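Local coordinates for protein polyhedrin (Uranotaenia sapphirina cypovirus, PDB 4ZQX) that forms the crystalline protein matrix in which cypovirus particles are embedded, and binds ATP, at residues A[31-36]-A[100-105]; A[41-46]-A[58-63]; A[45-50]-A[201-206]; A[80-85]-A[168-173]; A[118-123]-A[136-141]. One frame throughout, in Å; residues are numbered along the deposited sequence.

Interaction 1. Residues A[31-36]-A[100-105]; sequences IVAEYP and KKLSFY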
# COMPACT_ATOMS: atom_id res chain seq x y z
N ILE A 31 6.54 9.90 -12.33
CA ILE A 31 5.97 9.37 -13.55
C ILE A 31 4.93 10.34 -14.05
O ILE A 31 4.07 10.76 -13.28
CB ILE A 31 5.33 8.01 -13.28
CG1 ILE A 31 6.40 7.06 -12.74
CG2 ILE A 31 4.68 7.46 -14.56
CD1 ILE A 31 5.89 5.74 -12.29
N VAL A 32 5.02 10.71 -15.32
CA VAL A 32 4.04 11.59 -15.93
C VAL A 32 3.33 10.89 -17.08
O VAL A 32 3.99 10.43 -18.04
CB VAL A 32 4.71 12.85 -16.51
CG1 VAL A 32 3.66 13.81 -17.12
CG2 VAL A 32 5.55 13.55 -15.44
N ALA A 33 2.01 10.84 -16.99
CA ALA A 33 1.16 10.36 -18.08
C ALA A 33 0.57 11.57 -18.80
O ALA A 33 0.04 12.46 -18.16
CB ALA A 33 0.03 9.48 -17.52
N GLU A 34 0.68 11.59 -20.12
CA GLU A 34 0.11 12.67 -20.93
C GLU A 34 -0.97 12.06 -21.83
O GLU A 34 -0.78 11.01 -22.43
CB GLU A 34 1.20 13.38 -21.76
CG GLU A 34 0.67 14.61 -22.54
CD GLU A 34 1.75 15.46 -23.23
OE1 GLU A 34 1.43 16.07 -24.27
OE2 GLU A 34 2.90 15.55 -22.73
N TYR A 35 -2.11 12.74 -21.90
CA TYR A 35 -3.30 12.23 -22.60
C TYR A 35 -3.54 13.02 -23.89
O TYR A 35 -2.91 14.04 -24.13
CB TYR A 35 -4.49 12.29 -21.63
CG TYR A 35 -4.21 11.51 -20.36
CD1 TYR A 35 -4.50 10.16 -20.27
CD2 TYR A 35 -3.61 12.11 -19.26
CE1 TYR A 35 -4.25 9.43 -19.12
CE2 TYR A 35 -3.34 11.40 -18.10
CZ TYR A 35 -3.65 10.06 -18.04
OH TYR A 35 -3.39 9.35 -16.90
N PRO A 36 -4.46 12.53 -24.73
CA PRO A 36 -4.63 13.14 -26.06
C PRO A 36 -4.92 14.66 -26.08
O PRO A 36 -4.38 15.33 -26.97
CB PRO A 36 -5.77 12.33 -26.67
CG PRO A 36 -5.64 10.99 -26.06
CD PRO A 36 -5.17 11.24 -24.63
N LYS A 100 -1.22 8.74 -24.07
CA LYS A 100 -0.49 8.64 -25.31
C LYS A 100 0.97 8.32 -25.05
O LYS A 100 1.60 7.61 -25.83
CB LYS A 100 -0.50 9.97 -26.05
CG LYS A 100 -1.75 10.29 -26.80
CD LYS A 100 -1.47 11.43 -27.77
CE LYS A 100 -0.95 10.92 -29.13
NZ LYS A 100 -1.97 10.10 -29.88
N LYS A 101 1.49 8.89 -23.97
CA LYS A 101 2.91 8.85 -23.67
C LYS A 101 3.12 8.74 -22.16
O LYS A 101 2.36 9.33 -21.39
CB LYS A 101 3.56 10.13 -24.18
CG LYS A 101 5.02 10.30 -23.79
CD LYS A 101 5.71 11.45 -24.55
CE LYS A 101 5.26 12.82 -24.07
NZ LYS A 101 6.09 13.93 -24.65
N LEU A 102 4.15 8.00 -21.76
CA LEU A 102 4.60 7.98 -20.37
C LEU A 102 6.04 8.43 -20.30
O LEU A 102 6.86 8.04 -21.14
CB LEU A 102 4.49 6.59 -19.78
CG LEU A 102 3.11 5.96 -19.69
CD1 LEU A 102 3.19 4.51 -19.26
CD2 LEU A 102 2.27 6.74 -18.73
N SER A 103 6.34 9.27 -19.30
CA SER A 103 7.68 9.76 -19.03
C SER A 103 8.04 9.38 -17.61
O SER A 103 7.26 9.60 -16.69
CB SER A 103 7.69 11.28 -19.14
OG SER A 103 7.25 11.70 -20.41
N PHE A 104 9.25 8.84 -17.44
CA PHE A 104 9.75 8.39 -16.15
C PHE A 104 10.98 9.22 -15.81
O PHE A 104 11.98 9.12 -16.50
CB PHE A 104 10.14 6.91 -16.21
CG PHE A 104 8.99 5.99 -16.49
CD1 PHE A 104 8.55 5.78 -17.78
CD2 PHE A 104 8.35 5.33 -15.46
CE1 PHE A 104 7.49 4.95 -18.03
CE2 PHE A 104 7.30 4.51 -15.71
CZ PHE A 104 6.86 4.32 -17.00
N TYR A 105 10.89 10.01 -14.75
CA TYR A 105 11.98 10.88 -14.31
C TYR A 105 12.58 10.34 -13.02
O TYR A 105 11.87 10.20 -12.03
CB TYR A 105 11.46 12.30 -14.12
CG TYR A 105 11.09 12.95 -15.43
CD1 TYR A 105 12.08 13.45 -16.27
CD2 TYR A 105 9.77 13.04 -15.85
CE1 TYR A 105 11.77 14.02 -17.48
CE2 TYR A 105 9.45 13.64 -17.06
CZ TYR A 105 10.46 14.12 -17.88
OH TYR A 105 10.20 14.71 -19.10
O HOH W 1 4.69 12.04 -20.42
O HOH W 2 5.00 16.71 -23.83
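Val32 and Ser103 pair across two antiparallel strands, 31-34 and 101-105, whose axes pass 4.8 Å apart at 164°; Val32 N to Ser103 O and Ser103 N to Val32 O both measure 2.9 Å. Where the pairing ends, Lys100 and Lys101 both face Glu34, a classic beta bulge: Glu34 O takes Lys100 N at 2.8 Å and, weakly, Lys101 N. On one face Ile31 lies alongside Phe104, with CG1 3.8 Å from the ring atom CD2, while Ala33 CB meets Leu102 CD2 at 3.7 Å. On the other, Val32 CG2 comes to the edge of the Tyr105 ring, whose hydroxyl is tied to Leu230 N, and a water joins Val32 O to Ser103 OG. Glu34 and Lys101 run side by side, each with CG anti to its backbone N, yet Glu34 OE2 stays 4.1 Å from Lys101 NZ, just beyond salt-bridge range. A second water bridges the pair, probably alongside a direct electrostatic attraction, whereas Ile31, Phe104, Ala33 and Leu102 on the opposite face are all apolar.

Interaction 2. Residues A[41-46]-A[58-63]; sequences KSFHFA and SELMWD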
# COMPACT_ATOMS: atom_id res chain seq x y z
N LYS A 41 -1.14 13.68 -15.75
CA LYS A 41 -1.25 13.16 -14.40
C LYS A 41 0.16 12.80 -13.96
O LYS A 41 0.89 12.14 -14.69
CB LYS A 41 -2.14 11.92 -14.40
CG LYS A 41 -3.00 11.77 -13.20
CD LYS A 41 -4.11 10.75 -13.43
CE LYS A 41 -4.48 10.12 -12.11
NZ LYS A 41 -5.61 9.18 -12.21
N SER A 42 0.57 13.25 -12.78
CA SER A 42 1.90 12.90 -12.26
C SER A 42 1.79 12.11 -10.98
O SER A 42 0.89 12.33 -10.18
CB SER A 42 2.78 14.13 -12.03
OG SER A 42 2.24 14.95 -11.02
N PHE A 43 2.72 11.17 -10.80
CA PHE A 43 2.77 10.29 -9.65
C PHE A 43 4.18 10.38 -9.09
O PHE A 43 5.14 10.16 -9.83
CB PHE A 43 2.51 8.83 -10.06
CG PHE A 43 1.21 8.61 -10.82
CD1 PHE A 43 1.15 8.82 -12.19
CD2 PHE A 43 0.06 8.17 -10.16
CE1 PHE A 43 -0.04 8.61 -12.90
CE2 PHE A 43 -1.13 7.95 -10.87
CZ PHE A 43 -1.17 8.18 -12.24
N HIS A 44 4.30 10.71 -7.81
CA HIS A 44 5.61 10.82 -7.16
C HIS A 44 5.83 9.74 -6.11
O HIS A 44 4.98 9.53 -5.24
CB HIS A 44 5.79 12.18 -6.49
CG HIS A 44 7.04 12.26 -5.68
ND1 HIS A 44 7.05 12.15 -4.31
CD2 HIS A 44 8.33 12.37 -6.06
CE1 HIS A 44 8.29 12.22 -3.87
NE2 HIS A 44 9.09 12.34 -4.92
N PHE A 45 7.00 9.09 -6.18
CA PHE A 45 7.41 8.07 -5.20
C PHE A 45 8.83 8.39 -4.78
O PHE A 45 9.61 8.91 -5.56
CB PHE A 45 7.44 6.67 -5.82
CG PHE A 45 6.13 6.21 -6.38
CD1 PHE A 45 5.78 6.53 -7.68
CD2 PHE A 45 5.26 5.43 -5.63
CE1 PHE A 45 4.57 6.11 -8.22
CE2 PHE A 45 4.05 5.00 -6.16
CZ PHE A 45 3.71 5.33 -7.45
N ALA A 46 9.18 8.02 -3.55
CA ALA A 46 10.54 8.20 -3.07
C ALA A 46 10.90 7.18 -2.00
O ALA A 46 10.06 6.76 -1.22
CB ALA A 46 10.71 9.60 -2.51
N SER A 58 -6.32 1.18 -13.52
CA SER A 58 -7.41 2.13 -13.22
C SER A 58 -6.89 3.51 -12.78
O SER A 58 -7.55 4.53 -12.99
CB SER A 58 -8.37 1.55 -12.16
OG SER A 58 -7.71 1.34 -10.91
N GLU A 59 -5.71 3.54 -12.17
CA GLU A 59 -5.12 4.78 -11.70
C GLU A 59 -4.48 5.56 -12.85
O GLU A 59 -4.29 6.77 -12.75
CB GLU A 59 -4.05 4.48 -10.62
CG GLU A 59 -4.65 4.01 -9.30
CD GLU A 59 -3.61 3.44 -8.33
OE1 GLU A 59 -2.63 2.80 -8.76
OE2 GLU A 59 -3.80 3.62 -7.11
N LEU A 60 -4.16 4.86 -13.94
CA LEU A 60 -3.46 5.48 -15.07
C LEU A 60 -4.41 6.07 -16.09
O LEU A 60 -3.97 6.75 -17.01
CB LEU A 60 -2.58 4.45 -15.78
CG LEU A 60 -1.08 4.40 -15.49
CD1 LEU A 60 -0.43 3.41 -16.44
CD2 LEU A 60 -0.43 5.77 -15.60
N MET A 61 -5.71 5.82 -15.95
CA MET A 61 -6.68 6.43 -16.84
C MET A 61 -6.84 7.91 -16.47
O MET A 61 -6.72 8.26 -15.30
CB MET A 61 -8.03 5.73 -16.72
CG MET A 61 -8.00 4.25 -16.97
SD MET A 61 -7.80 3.87 -18.71
CE MET A 61 -9.51 4.00 -19.21
N TRP A 62 -7.11 8.76 -17.45
CA TRP A 62 -7.55 10.11 -17.13
C TRP A 62 -8.95 9.97 -16.57
O TRP A 62 -9.87 9.51 -17.25
CB TRP A 62 -7.53 11.02 -18.35
CG TRP A 62 -8.01 12.38 -18.02
CD1 TRP A 62 -9.21 12.93 -18.35
CD2 TRP A 62 -7.32 13.36 -17.24
NE1 TRP A 62 -9.30 14.21 -17.84
CE2 TRP A 62 -8.15 14.50 -17.16
CE3 TRP A 62 -6.06 13.40 -16.62
CZ2 TRP A 62 -7.78 15.65 -16.47
CZ3 TRP A 62 -5.69 14.55 -15.95
CH2 TRP A 62 -6.54 15.66 -15.88
N ASP A 63 -9.12 10.38 -15.31
CA ASP A 63 -10.30 10.01 -14.53
C ASP A 63 -11.23 11.16 -14.14
O ASP A 63 -12.03 11.05 -13.21
CB ASP A 63 -9.86 9.21 -13.30
CG ASP A 63 -8.78 9.89 -12.49
OD1 ASP A 63 -8.13 10.83 -12.98
OD2 ASP A 63 -8.58 9.47 -11.35
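Lys41 NZ is the polar centre of this contact, gripped by oxygens from three residues of 58-63. The firmest of these bonds goes to Glu59 O at 2.8 Å, with the donor tilted 30° from the carbonyl plane. Met61 O lies farther off, a weak bond at 3.4 Å. The charge is met by Asp63, whose OD1 and OD2 are each 3.1 Å from Lys41 NZ, a forked salt bridge in which the two individual hydrogen bonds are weak. The lysine chain is extended beyond CG and meets the aspartate at about a right angle. Asp63 CG sits between its own backbone N and carbonyl carbon (chi1 52°), and each carboxylate oxygen has a further donor: Trp210 NE1 binds OD1 and Gln69 NE2 binds OD2. What this joins is strand 40-47 of the six-stranded antiparallel sheet to the short, weakly bonded helical turn around 57-60 and the residues that follow it, a contact in which Lys41, near the start of that strand, is buried. Two residues along, Phe43 points to the same turn. Its CZ brings the ring edge to Glu59 O, 3.5 Å away and in the ring plane, so the carbonyl that holds the lysine also faces the ring's rim hydrogens. Phe43 CE1 packs on Leu60 CD2 at 3.9 Å, while Leu60 O accepts from Tyr35 OH.

Interaction 3. Residues A[45-50]-A[201-206]; sequences FANPFV and LDTVPE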
# COMPACT_ATOMS: atom_id res chain seq x y z
N PHE A 45 7.00 9.09 -6.18
CA PHE A 45 7.41 8.07 -5.20
C PHE A 45 8.83 8.39 -4.78
O PHE A 45 9.61 8.91 -5.56
CB PHE A 45 7.44 6.67 -5.82
CG PHE A 45 6.13 6.21 -6.38
CD1 PHE A 45 5.78 6.53 -7.68
CD2 PHE A 45 5.26 5.43 -5.63
CE1 PHE A 45 4.57 6.11 -8.22
CE2 PHE A 45 4.05 5.00 -6.16
CZ PHE A 45 3.71 5.33 -7.45
N ALA A 46 9.18 8.02 -3.55
CA ALA A 46 10.54 8.20 -3.07
C ALA A 46 10.90 7.18 -2.00
O ALA A 46 10.06 6.76 -1.22
CB ALA A 46 10.71 9.60 -2.51
N ASN A 47 12.19 6.83 -1.96
CA ASN A 47 12.76 5.99 -0.88
C ASN A 47 14.27 6.03 -0.96
O ASN A 47 14.80 6.26 -2.02
CB ASN A 47 12.31 4.53 -1.03
CG ASN A 47 12.57 3.72 0.22
OD1 ASN A 47 13.53 2.93 0.29
ND2 ASN A 47 11.72 3.89 1.22
N PRO A 48 14.97 5.79 0.17
CA PRO A 48 16.43 5.80 0.06
C PRO A 48 17.02 4.50 -0.46
O PRO A 48 18.15 4.52 -0.91
CB PRO A 48 16.89 6.03 1.52
CG PRO A 48 15.69 6.59 2.22
CD PRO A 48 14.53 5.86 1.57
N PHE A 49 16.29 3.39 -0.37
CA PHE A 49 16.88 2.06 -0.61
C PHE A 49 16.31 1.35 -1.83
O PHE A 49 17.06 0.84 -2.67
CB PHE A 49 16.70 1.22 0.66
CG PHE A 49 17.22 1.90 1.89
CD1 PHE A 49 18.57 2.11 2.04
CD2 PHE A 49 16.35 2.37 2.87
CE1 PHE A 49 19.07 2.76 3.17
CE2 PHE A 49 16.84 3.00 4.00
CZ PHE A 49 18.20 3.20 4.14
N VAL A 50 14.99 1.30 -1.94
CA VAL A 50 14.32 0.78 -3.13
C VAL A 50 13.04 1.55 -3.35
O VAL A 50 12.15 1.51 -2.50
CB VAL A 50 13.94 -0.72 -3.00
CG1 VAL A 50 13.52 -1.23 -4.36
CG2 VAL A 50 15.07 -1.54 -2.45
N LEU A 201 12.08 1.00 4.35
CA LEU A 201 11.37 0.67 3.12
C LEU A 201 9.91 1.11 3.20
O LEU A 201 9.26 0.92 4.22
CB LEU A 201 11.41 -0.84 2.90
CG LEU A 201 12.79 -1.46 2.65
CD1 LEU A 201 12.68 -2.96 2.50
CD2 LEU A 201 13.44 -0.85 1.42
N ASP A 202 9.41 1.73 2.13
CA ASP A 202 7.98 2.00 1.99
C ASP A 202 7.45 2.94 3.08
O ASP A 202 6.35 2.72 3.59
CB ASP A 202 7.18 0.68 2.04
CG ASP A 202 7.73 -0.39 1.11
OD1 ASP A 202 7.98 -0.11 -0.07
OD2 ASP A 202 7.90 -1.54 1.58
N THR A 203 8.20 3.99 3.41
CA THR A 203 7.81 4.89 4.50
C THR A 203 7.52 6.33 4.04
O THR A 203 7.25 7.19 4.88
CB THR A 203 8.90 4.92 5.59
OG1 THR A 203 10.14 5.31 5.02
CG2 THR A 203 9.09 3.55 6.21
N VAL A 204 7.56 6.60 2.74
CA VAL A 204 7.36 7.95 2.24
C VAL A 204 5.99 8.06 1.56
O VAL A 204 5.65 7.24 0.70
CB VAL A 204 8.47 8.37 1.27
CG1 VAL A 204 8.31 9.84 0.89
CG2 VAL A 204 9.86 8.09 1.88
N PRO A 205 5.19 9.06 1.94
CA PRO A 205 3.88 9.23 1.29
C PRO A 205 4.01 9.50 -0.21
O PRO A 205 4.87 10.27 -0.61
CB PRO A 205 3.27 10.45 1.98
CG PRO A 205 4.02 10.62 3.24
CD PRO A 205 5.40 10.06 3.01
N GLU A 206 3.17 8.84 -1.00
CA GLU A 206 3.01 9.09 -2.43
C GLU A 206 2.25 10.39 -2.66
O GLU A 206 1.58 10.90 -1.74
CB GLU A 206 2.24 7.92 -3.07
CG GLU A 206 2.13 7.91 -4.61
CD GLU A 206 0.87 8.58 -5.17
OE1 GLU A 206 0.90 8.95 -6.36
OE2 GLU A 206 -0.14 8.72 -4.45
O HOH W 3 8.96 4.97 0.44
O HOH W 4 6.68 7.10 -2.10
O HOH W 5 10.07 1.43 -0.65
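Val204 presses into the backbone at Ala46: its CB and CG2 both lie 3.4 Å from Ala46 O, and CG1 turns to Ala46 CB. Further along, Leu201 pushes CD2 into a hollow made by three residues, 3.9 Å from Phe49 CB, 3.9 Å from Asn47 OD1 and a little farther from Val50 CG2. Asn47 shapes that hollow. With CG anti to the backbone N (chi1 -166°), its OD1 accepts Phe49 N and Val50 N from opposite faces of the amide plane; the Phe49 bond closes an Asx turn, the Val50 bond extends it to an Asx motif, and ND2 goes to Gly200 O. At the other end Glu206 CG, in the conformer described, sits over one face of the Phe45 ring, 4.2 Å from the centroid, a CH-pi contact. Water fills in between the backbones: one molecule accepts from Asn47 ND2 and Val204 N and donates to Ala46 O, and another links Ala46 N to Val204 O. Ile138 of the second subunit packs on Val204 and Ile198 of the third on Leu201. The contact thus lays the loop between helix 194-200 and strand 207-211 against the end of strand 40-47.

Interaction 4. Residues A[80-85]-A[168-173]; sequences NGYAAS and DGRPVS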
# COMPACT_ATOMS: atom_id res chain seq x y z
N ASN A 80 -11.91 -3.48 -18.66
CA ASN A 80 -12.25 -4.89 -18.83
C ASN A 80 -12.36 -5.36 -20.29
O ASN A 80 -11.92 -6.46 -20.63
CB ASN A 80 -13.57 -5.20 -18.11
CG ASN A 80 -13.42 -5.37 -16.59
OD1 ASN A 80 -12.31 -5.50 -16.06
ND2 ASN A 80 -14.55 -5.37 -15.89
N GLY A 81 -12.93 -4.53 -21.15
CA GLY A 81 -13.15 -4.94 -22.53
C GLY A 81 -11.86 -5.09 -23.32
O GLY A 81 -11.86 -5.69 -24.41
N TYR A 82 -10.77 -4.54 -22.81
CA TYR A 82 -9.45 -4.72 -23.43
C TYR A 82 -8.80 -6.01 -22.94
O TYR A 82 -8.02 -6.64 -23.65
CB TYR A 82 -8.53 -3.56 -23.09
CG TYR A 82 -8.94 -2.24 -23.72
CD1 TYR A 82 -9.82 -1.37 -23.08
CD2 TYR A 82 -8.42 -1.85 -24.97
CE1 TYR A 82 -10.17 -0.14 -23.66
CE2 TYR A 82 -8.78 -0.66 -25.55
CZ TYR A 82 -9.64 0.20 -24.90
OH TYR A 82 -9.97 1.40 -25.50
N ALA A 83 -9.13 -6.39 -21.71
CA ALA A 83 -8.55 -7.56 -21.07
C ALA A 83 -9.25 -8.84 -21.51
O ALA A 83 -8.59 -9.84 -21.77
CB ALA A 83 -8.66 -7.41 -19.58
N ALA A 84 -10.58 -8.79 -21.58
CA ALA A 84 -11.39 -9.94 -21.99
C ALA A 84 -12.44 -9.50 -23.01
O ALA A 84 -13.21 -8.57 -22.75
CB ALA A 84 -12.08 -10.58 -20.76
N SER A 85 -12.45 -10.17 -24.16
CA SER A 85 -13.39 -9.84 -25.22
C SER A 85 -14.84 -9.83 -24.74
O SER A 85 -15.28 -10.73 -24.06
CB SER A 85 -13.27 -10.84 -26.35
OG SER A 85 -11.98 -10.77 -26.92
N ASP A 168 0.05 2.36 -27.21
CA ASP A 168 -0.61 1.97 -28.46
C ASP A 168 -2.11 1.79 -28.29
O ASP A 168 -2.73 0.96 -28.97
CB ASP A 168 0.02 0.69 -29.01
CG ASP A 168 -0.19 -0.50 -28.10
OD1 ASP A 168 -0.67 -0.32 -26.96
OD2 ASP A 168 0.13 -1.63 -28.52
N GLY A 169 -2.71 2.58 -27.41
CA GLY A 169 -4.17 2.64 -27.32
C GLY A 169 -4.79 1.56 -26.46
O GLY A 169 -5.99 1.32 -26.55
N ARG A 170 -3.97 0.92 -25.63
CA ARG A 170 -4.45 -0.13 -24.75
C ARG A 170 -4.03 0.21 -23.32
O ARG A 170 -2.92 0.67 -23.10
CB ARG A 170 -3.88 -1.48 -25.20
CG ARG A 170 -4.16 -2.67 -24.30
CD ARG A 170 -3.47 -3.92 -24.86
NE ARG A 170 -3.71 -5.11 -24.05
CZ ARG A 170 -4.83 -5.83 -24.09
NH1 ARG A 170 -5.81 -5.47 -24.90
NH2 ARG A 170 -4.96 -6.90 -23.32
N PRO A 171 -4.94 -0.01 -22.34
CA PRO A 171 -4.54 0.28 -20.96
C PRO A 171 -3.40 -0.61 -20.50
O PRO A 171 -3.31 -1.77 -20.89
CB PRO A 171 -5.79 -0.07 -20.14
CG PRO A 171 -6.91 -0.16 -21.11
CD PRO A 171 -6.30 -0.58 -22.41
N VAL A 172 -2.54 -0.05 -19.65
CA VAL A 172 -1.42 -0.78 -19.07
C VAL A 172 -1.38 -0.52 -17.57
O VAL A 172 -2.05 0.40 -17.08
CB VAL A 172 -0.09 -0.33 -19.71
CG1 VAL A 172 -0.11 -0.61 -21.20
CG2 VAL A 172 0.17 1.14 -19.44
N SER A 173 -0.60 -1.34 -16.86
CA SER A 173 -0.24 -1.09 -15.46
C SER A 173 1.28 -0.98 -15.39
O SER A 173 1.97 -1.33 -16.35
CB SER A 173 -0.76 -2.21 -14.56
OG SER A 173 -0.27 -3.47 -14.97
O HOH W 6 -8.27 2.14 -27.48
O HOH W 7 -5.90 -9.83 -22.37
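Tyr82 turns a face of its ring to Pro171 by placing CG anti to the carbonyl carbon (chi1 -68°). Pro171 CD then lies over that face, 3.6 Å from the centroid and offset toward the rim, and 3.4 Å from Tyr82 CG, the nearest ring carbon to Pro171 CD; the two side chains meet at about a right angle. This is a CH-pi contact between a proline methylene and an aromatic face. It joins the last turn of helix 72-83 to the loop that connects strands 160-166 and 173-179, at the surface of the chain. Arg170, in the conformer described, is stretched straight from CG to NE and turns its guanidinium to the end of the helix: NH1 gives a bond to Tyr82 O at 2.8 Å from above the carbonyl plane, and NH2 a weak one to the same oxygen. Gly169 O lies 3.6 Å from Tyr82 CE2. A water links Gly169 O to Tyr82 OH, a hydroxyl that also bonds to Ala94 N.

Interaction 5. Residues A[118-123]-A[136-141]; sequences DIRGPT and DRIRPP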
# COMPACT_ATOMS: atom_id res chain seq x y z
N ASP A 118 8.79 -1.87 -15.85
CA ASP A 118 8.04 -2.96 -16.45
C ASP A 118 6.62 -2.47 -16.75
O ASP A 118 5.86 -2.15 -15.84
CB ASP A 118 8.05 -4.13 -15.46
CG ASP A 118 7.41 -5.41 -16.01
OD1 ASP A 118 7.18 -5.52 -17.23
OD2 ASP A 118 7.18 -6.32 -15.18
N ILE A 119 6.29 -2.40 -18.04
CA ILE A 119 4.95 -2.05 -18.50
C ILE A 119 4.16 -3.35 -18.64
O ILE A 119 4.50 -4.19 -19.49
CB ILE A 119 4.99 -1.33 -19.83
CG1 ILE A 119 5.94 -0.13 -19.78
CG2 ILE A 119 3.58 -0.88 -20.24
CD1 ILE A 119 5.62 0.88 -18.72
N ARG A 120 3.14 -3.49 -17.78
CA ARG A 120 2.40 -4.75 -17.62
C ARG A 120 0.99 -4.61 -18.16
O ARG A 120 0.59 -3.53 -18.54
CB ARG A 120 2.37 -5.17 -16.14
CG ARG A 120 3.77 -5.31 -15.52
CD ARG A 120 3.74 -5.61 -14.05
NE ARG A 120 3.23 -6.95 -13.74
CZ ARG A 120 3.96 -8.06 -13.75
NH1 ARG A 120 5.25 -8.03 -14.08
NH2 ARG A 120 3.39 -9.22 -13.43
N GLY A 121 0.26 -5.72 -18.22
CA GLY A 121 -1.07 -5.74 -18.82
C GLY A 121 -2.13 -5.06 -17.98
O GLY A 121 -1.89 -4.60 -16.86
N PRO A 122 -3.34 -4.99 -18.54
CA PRO A 122 -4.40 -4.17 -17.93
C PRO A 122 -4.90 -4.70 -16.59
O PRO A 122 -5.58 -3.95 -15.87
CB PRO A 122 -5.52 -4.20 -18.97
CG PRO A 122 -5.18 -5.30 -19.91
CD PRO A 122 -3.72 -5.52 -19.86
N THR A 123 -4.59 -5.95 -16.26
CA THR A 123 -4.95 -6.50 -14.95
C THR A 123 -3.73 -6.89 -14.13
O THR A 123 -3.86 -7.59 -13.12
CB THR A 123 -5.93 -7.69 -15.06
OG1 THR A 123 -5.32 -8.78 -15.76
CG2 THR A 123 -7.21 -7.28 -15.76
N ASP A 136 3.47 -15.51 -15.71
CA ASP A 136 3.42 -14.21 -15.05
C ASP A 136 4.64 -14.13 -14.12
O ASP A 136 4.84 -15.01 -13.27
CB ASP A 136 2.10 -14.09 -14.29
CG ASP A 136 1.93 -12.74 -13.60
OD1 ASP A 136 2.22 -11.69 -14.22
OD2 ASP A 136 1.49 -12.72 -12.43
N ARG A 137 5.45 -13.10 -14.30
CA ARG A 137 6.73 -12.99 -13.60
C ARG A 137 7.08 -11.52 -13.43
O ARG A 137 6.38 -10.66 -13.95
CB ARG A 137 7.84 -13.76 -14.35
CG ARG A 137 7.96 -13.45 -15.84
CD ARG A 137 8.84 -12.24 -16.16
NE ARG A 137 10.18 -12.36 -15.59
CZ ARG A 137 11.17 -13.07 -16.11
NH1 ARG A 137 11.02 -13.73 -17.26
NH2 ARG A 137 12.34 -13.12 -15.48
N ILE A 138 8.15 -11.23 -12.69
CA ILE A 138 8.59 -9.85 -12.53
C ILE A 138 10.00 -9.72 -13.12
O ILE A 138 10.67 -10.73 -13.40
CB ILE A 138 8.58 -9.38 -11.05
CG1 ILE A 138 9.64 -10.10 -10.21
CG2 ILE A 138 7.19 -9.59 -10.45
CD1 ILE A 138 9.84 -9.48 -8.82
N ARG A 139 10.42 -8.48 -13.31
CA ARG A 139 11.78 -8.16 -13.75
C ARG A 139 12.21 -8.91 -15.00
O ARG A 139 13.24 -9.57 -15.00
CB ARG A 139 12.76 -8.38 -12.59
CG ARG A 139 12.52 -7.41 -11.47
CD ARG A 139 13.49 -7.53 -10.31
NE ARG A 139 13.37 -8.77 -9.56
CZ ARG A 139 13.79 -8.92 -8.30
NH1 ARG A 139 14.38 -7.91 -7.67
NH2 ARG A 139 13.64 -10.09 -7.68
N PRO A 140 11.42 -8.80 -16.07
CA PRO A 140 11.86 -9.41 -17.33
C PRO A 140 13.10 -8.69 -17.86
O PRO A 140 13.31 -7.52 -17.54
CB PRO A 140 10.66 -9.18 -18.27
CG PRO A 140 10.02 -7.96 -17.75
CD PRO A 140 10.18 -8.03 -16.24
N PRO A 141 13.92 -9.38 -18.67
CA PRO A 141 15.18 -8.82 -19.15
C PRO A 141 15.05 -7.45 -19.79
O PRO A 141 15.94 -6.62 -19.64
CB PRO A 141 15.64 -9.85 -20.19
CG PRO A 141 15.07 -11.12 -19.74
CD PRO A 141 13.74 -10.77 -19.12
O HOH W 8 8.66 -6.25 -12.87
O HOH W 9 6.78 -9.05 -16.84
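Arg120 reaches Asp136 and Arg137 through a bend at chi3 (68°), which swings NE round after CG has been set anti to the carbonyl carbon, and Asp136 holds its CG anti to the backbone N. The outcome is a salt-bridge network of Asp118, Arg120 and Asp136 that fastens strand 116-120, an outer strand of the three-stranded sheet within this chain, to the irregular loop beyond it. Arg120 NH2 lies 2.8 Å from Asp136 OD1, the two side chains crossing at about a right angle with their planes 57° apart. Arg120 NH1 serves two acceptors in the guanidinium plane, Asp118 OD2 at 2.8 Å, met on its syn side but 28° out of the carboxylate plane, and Arg137 O at 2.9 Å, while Arg120 NE goes to Gly124 O. Together these bonds fix the rotation of the guanidinium. Asp136 OD1 also takes Ser126 N, and its OD2 accepts from Asn26 of the third subunit, at the subunit interface. A water donates to Asp118 OD2 and accepts from Arg139 N. The carboxylate also rests against a proline ring, Asp118 OD2 being 3.6 Å from Pro140 CD.

How the interactions relate
Interaction 1 pairs strands 27-34 and 101-107 of the six-stranded sheet, and interactions 2 and 3 both start from the adjacent strand 40-47, sharing Phe45 and Ala46. Interaction 2 is nested in the loop closed by interaction 1, their centres about 9 Å apart, whereas interactions 1 and 3 cross along the chain. Interactions 4 and 5 both fall inside the loop closed by interaction 3, with 5, on the three-stranded sheet, nested in turn within 4, about 14 Å between centres; Ser173 joins them through Gly121 and Arg120. Phe104 against Ile119 brings the two sheets together. Interactions 3, 4 and 5 touch the third subunit and 2 and 3 the second, so several of these contacts lie at the trimer interfaces.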